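GTPase activator-like protein (Chaetomium thermophilum, PDB 5HIU) is the fungal counterpart of TSC2, probably a GTPase activator as a whole, represented here by its all-alpha N-terminal part. Local coordinates at residues V120-L125 with F188-D193; Q124-N127 with N131-G134. All blocks are in the same frame, centred on the assembly; numbering follows the deposited sequence.

Contact 1. Residues V120-L125 with F188-D193; sequences VALEQL and FALVKD
With chi1 at -170°, L190 holds its CG anti to the backbone N, which points the branched end at helix 115-126, CD2 toward L122 and CD1 toward E123. L122 has much the same first torsion (-174°), and its branched end comes to meet L190 at about a right angle, CD2 of L122 lying 4.2 Å from CD2 of L190. The other methyl of L190 settles against the root of E123: CD1 of L190 is 4.0 Å from CA of E123 and 4.2 Å from CB of E123. One leucine therefore straddles two consecutive residues of the facing helix.

The backbones come nearest at E123 and L190, where the CA atoms are 6.8 Å apart. Helices 115-126 and 179-198 both belong to an elongated alpha-solenoid, and the 117 Å² buried here is a small patch between them. F103 and L106 of helix 96-107, with L142 and W146 of helix 139-163, also pack on L122.

E123 runs extended beyond CG, and its OE1 is hydrogen-bonded to NE2 of Q186, one turn before L190, adding a polar tie between the same helices. OE2 of E123 accepts, through its anti lone pair, a bent bond from NE2 of Q124 (3.3 Å, 138° at the hydrogen).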
loop_
_atom_site.group_PDB
_atom_site.type_symbol
_atom_site.label_atom_id
_atom_site.label_comp_id
_atom_site.label_asym_id
_atom_site.label_seq_id
_atom_site.Cartn_x
_atom_site.Cartn_y
_atom_site.Cartn_z
ATOM N N VAL A 120 8.644 15.007 -14.020
ATOM C CA VAL A 120 8.765 14.555 -15.403
ATOM C C VAL A 120 10.256 14.441 -15.790
ATOM O O VAL A 120 10.680 13.466 -16.416
ATOM C CB VAL A 120 8.011 15.491 -16.370
ATOM C CG1 VAL A 120 8.363 15.186 -17.810
ATOM C CG2 VAL A 120 6.503 15.393 -16.164
ATOM N N ALA A 121 11.053 15.423 -15.393
ATOM C CA ALA A 121 12.466 15.365 -15.677
ATOM C C ALA A 121 13.029 14.085 -15.133
ATOM O O ALA A 121 13.689 13.321 -15.854
ATOM C CB ALA A 121 13.192 16.542 -15.063
ATOM N N LEU A 122 12.771 13.831 -13.861
ATOM C CA LEU A 122 13.365 12.658 -13.247
ATOM C C LEU A 122 12.872 11.393 -13.956
ATOM O O LEU A 122 13.653 10.518 -14.310
ATOM C CB LEU A 122 13.059 12.614 -11.762
ATOM C CG LEU A 122 13.760 11.480 -11.013
ATOM C CD1 LEU A 122 15.273 11.514 -11.206
ATOM C CD2 LEU A 122 13.438 11.572 -9.539
ATOM N N GLU A 123 11.569 11.335 -14.186
ATOM C CA GLU A 123 10.956 10.234 -14.884
ATOM C C GLU A 123 11.648 9.998 -16.221
ATOM O O GLU A 123 11.970 8.854 -16.544
ATOM C CB GLU A 123 9.469 10.529 -15.058
ATOM C CG GLU A 123 8.735 9.712 -16.102
ATOM C CD GLU A 123 7.316 10.217 -16.289
ATOM O OE1 GLU A 123 6.551 10.120 -15.316
ATOM O OE2 GLU A 123 6.976 10.728 -17.389
ATOM N N GLN A 124 11.892 11.073 -16.980
ATOM C CA GLN A 124 12.548 10.965 -18.277
ATOM C C GLN A 124 14.012 10.668 -18.157
ATOM O O GLN A 124 14.546 9.949 -18.974
ATOM C CB GLN A 124 12.380 12.235 -19.089
ATOM C CG GLN A 124 10.943 12.503 -19.489
ATOM C CD GLN A 124 10.314 11.362 -20.284
ATOM O OE1 GLN A 124 10.853 10.918 -21.305
ATOM N NE2 GLN A 124 9.156 10.889 -19.816
ATOM N N LEU A 125 14.672 11.227 -17.150
ATOM C CA LEU A 125 16.087 10.949 -16.924
ATOM C C LEU A 125 16.283 9.465 -16.679
ATOM O O LEU A 125 17.206 8.848 -17.219
ATOM C CB LEU A 125 16.621 11.743 -15.726
ATOM C CG LEU A 125 18.117 11.623 -15.433
ATOM C CD1 LEU A 125 18.905 12.175 -16.607
ATOM C CD2 LEU A 125 18.554 12.304 -14.137
ATOM N N PHE A 188 3.885 8.144 -7.268
ATOM C CA PHE A 188 3.651 6.761 -6.827
ATOM C C PHE A 188 4.020 5.811 -7.967
ATOM O O PHE A 188 4.736 4.826 -7.760
ATOM C CB PHE A 188 2.166 6.491 -6.487
ATOM C CG PHE A 188 1.724 6.961 -5.122
ATOM C CD1 PHE A 188 2.367 6.548 -3.990
ATOM C CD2 PHE A 188 0.597 7.771 -4.988
ATOM C CE1 PHE A 188 1.936 6.953 -2.751
ATOM C CE2 PHE A 188 0.161 8.191 -3.748
ATOM C CZ PHE A 188 0.836 7.786 -2.634
ATOM N N ALA A 189 3.534 6.098 -9.166
ATOM C CA ALA A 189 3.916 5.272 -10.321
ATOM C C ALA A 189 5.445 5.200 -10.413
ATOM O O ALA A 189 5.990 4.128 -10.585
ATOM C CB ALA A 189 3.329 5.812 -11.621
ATOM N N LEU A 190 6.126 6.333 -10.240
ATOM C CA LEU A 190 7.590 6.358 -10.353
ATOM C C LEU A 190 8.265 5.558 -9.271
ATOM O O LEU A 190 9.280 4.933 -9.513
ATOM C CB LEU A 190 8.121 7.789 -10.314
ATOM C CG LEU A 190 9.590 7.984 -10.667
ATOM C CD1 LEU A 190 9.855 7.579 -12.097
ATOM C CD2 LEU A 190 9.974 9.437 -10.472
ATOM N N VAL A 191 7.714 5.601 -8.072
ATOM C CA VAL A 191 8.296 4.897 -6.934
ATOM C C VAL A 191 8.129 3.388 -7.155
ATOM O O VAL A 191 9.045 2.609 -6.916
ATOM C CB VAL A 191 7.609 5.292 -5.617
ATOM C CG1 VAL A 191 8.105 4.436 -4.488
ATOM C CG2 VAL A 191 7.838 6.744 -5.293
ATOM N N LYS A 192 6.950 2.983 -7.603
ATOM C CA LYS A 192 6.707 1.592 -7.985
ATOM C C LYS A 192 7.762 1.101 -9.007
ATOM O O LYS A 192 8.320 0.028 -8.846
ATOM C CB LYS A 192 5.283 1.469 -8.537
ATOM C CG LYS A 192 4.788 0.071 -8.831
ATOM C CD LYS A 192 3.558 0.122 -9.740
ATOM C CE LYS A 192 3.283 -1.222 -10.419
ATOM N NZ LYS A 192 2.000 -1.230 -11.175
ATOM N N ASP A 193 8.057 1.900 -10.027
ATOM C CA ASP A 193 8.965 1.472 -11.101
ATOM C C ASP A 193 10.439 1.440 -10.703
ATOM O O ASP A 193 11.224 0.596 -11.189
ATOM C CB ASP A 193 8.805 2.381 -12.300
ATOM C CG ASP A 193 7.436 2.259 -12.924
ATOM O OD1 ASP A 193 6.692 1.337 -12.529
ATOM O OD2 ASP A 193 7.103 3.073 -13.808
#

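Contact 2. Residues Q124-N127 with N131-G134; sequences QLTN and NIAG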
loop_
_atom_site.group_PDB
_atom_site.type_symbol
_atom_site.label_atom_id
_atom_site.label_comp_id
_atom_site.label_asym_id
_atom_site.label_seq_id
_atom_site.Cartn_x
_atom_site.Cartn_y
_atom_site.Cartn_z
ATOM N N GLN A 124 11.892 11.073 -16.980
ATOM C CA GLN A 124 12.548 10.965 -18.277
ATOM C C GLN A 124 14.012 10.668 -18.157
ATOM O O GLN A 124 14.546 9.949 -18.974
ATOM C CB GLN A 124 12.380 12.235 -19.089
ATOM C CG GLN A 124 10.943 12.503 -19.489
ATOM C CD GLN A 124 10.314 11.362 -20.284
ATOM O OE1 GLN A 124 10.853 10.918 -21.305
ATOM N NE2 GLN A 124 9.156 10.889 -19.816
ATOM N N LEU A 125 14.672 11.227 -17.150
ATOM C CA LEU A 125 16.087 10.949 -16.924
ATOM C C LEU A 125 16.283 9.465 -16.679
ATOM O O LEU A 125 17.206 8.848 -17.219
ATOM C CB LEU A 125 16.621 11.743 -15.726
ATOM C CG LEU A 125 18.117 11.623 -15.433
ATOM C CD1 LEU A 125 18.905 12.175 -16.607
ATOM C CD2 LEU A 125 18.554 12.304 -14.137
ATOM N N THR A 126 15.404 8.893 -15.869
ATOM C CA THR A 126 15.524 7.494 -15.474
ATOM C C THR A 126 14.859 6.534 -16.463
ATOM O O THR A 126 15.047 5.322 -16.352
ATOM C CB THR A 126 14.891 7.262 -14.094
ATOM O OG1 THR A 126 13.500 7.616 -14.146
ATOM C CG2 THR A 126 15.571 8.107 -13.040
ATOM N N ASN A 127 14.083 7.067 -17.416
ATOM C CA ASN A 127 13.325 6.245 -18.353
ATOM C C ASN A 127 12.257 5.466 -17.597
ATOM O O ASN A 127 12.141 4.261 -17.722
ATOM C CB ASN A 127 14.257 5.291 -19.103
ATOM C CG ASN A 127 13.528 4.423 -20.102
ATOM O OD1 ASN A 127 12.531 4.819 -20.692
ATOM N ND2 ASN A 127 14.036 3.233 -20.305
ATOM N N ASN A 131 16.609 3.409 -15.274
ATOM C CA ASN A 131 18.029 3.769 -15.251
ATOM C C ASN A 131 18.298 4.907 -14.291
ATOM O O ASN A 131 17.815 5.994 -14.480
ATOM C CB ASN A 131 18.502 4.166 -16.641
ATOM C CG ASN A 131 19.966 4.587 -16.663
ATOM O OD1 ASN A 131 20.720 4.364 -15.711
ATOM N ND2 ASN A 131 20.374 5.201 -17.756
ATOM N N ILE A 132 19.073 4.630 -13.255
ATOM C CA ILE A 132 19.417 5.616 -12.249
ATOM C C ILE A 132 20.940 5.698 -12.070
ATOM O O ILE A 132 21.442 6.125 -11.008
ATOM C CB ILE A 132 18.722 5.303 -10.913
ATOM C CG1 ILE A 132 19.311 4.072 -10.220
ATOM C CG2 ILE A 132 17.244 5.092 -11.159
ATOM C CD1 ILE A 132 18.988 4.000 -8.738
ATOM N N ALA A 133 21.661 5.292 -13.111
ATOM C CA ALA A 133 23.094 5.436 -13.130
ATOM C C ALA A 133 23.473 6.918 -13.037
ATOM O O ALA A 133 22.894 7.791 -13.747
ATOM C CB ALA A 133 23.669 4.823 -14.391
ATOM N N GLY A 134 24.420 7.187 -12.134
ATOM C CA GLY A 134 24.838 8.545 -11.812
ATOM C C GLY A 134 24.314 9.044 -10.481
ATOM O O GLY A 134 24.851 10.006 -9.904
#
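A Schellman motif ends helix 115-126, and the chain returning from it is bonded to the last helical turn where T126 meets N131. N127, with positive phi, is the C-prime residue: H128 N bonds to E123 O, while N127 N makes a weak bond to Q124 O. Across the turn, N131 N donates to T126 O at 2.7 Å; the donor lies in the carbonyl plane and the N-H...O angle is 159°.

The carbonyl of N131 faces back to the same threonine. Its O lies 2.9 Å from CA of T126 in a CA-H...O contact, and 3.2 Å from CB of T126. Further on, CG2 of T126 packs 3.9 Å from CG2 of I132, whereas the longer branch of I132 leads away from the helix end.

An Asx turn then shapes the returning segment: OD1 of N131 accepts from A133 N at 2.9 Å, the donor tilted 34° from the carbonyl plane of the amide. This bond limits rotation of the amide and ties the side chain to the backbone two residues ahead.

With chi1 at 60°, T126 sets OG1 between its backbone N and carbonyl carbon. There G129 N donates to OG1, while L122 O and E123 O share, or compete for, its single hydrogen, joining the final helical turn to the loop. R99 of helix 96-107 binds both L125 O and A133 O, bridging the two segments from outside.

How the contacts relate
Contacts 1 and 2 lie about 9 Å apart, centre to centre, and both start from helix 115-126, sharing Q124 and L125. Contact 1 uses the part of the helix facing 179-198, a partner 63 residues away in sequence; contact 2 is local, pairing the helix end with the loop that leads to helix 139-163. The two meet directly, as CD1 of L190 packs 4.2 Å from OG1 of T126. Helix 139-163 also borders both, through M139, which touches L122, T126 and I132. The C-terminal half of one helix thus serves both its packing on a neighbour and the chain reversal toward the next helix in this elongated N-terminal part of the protein.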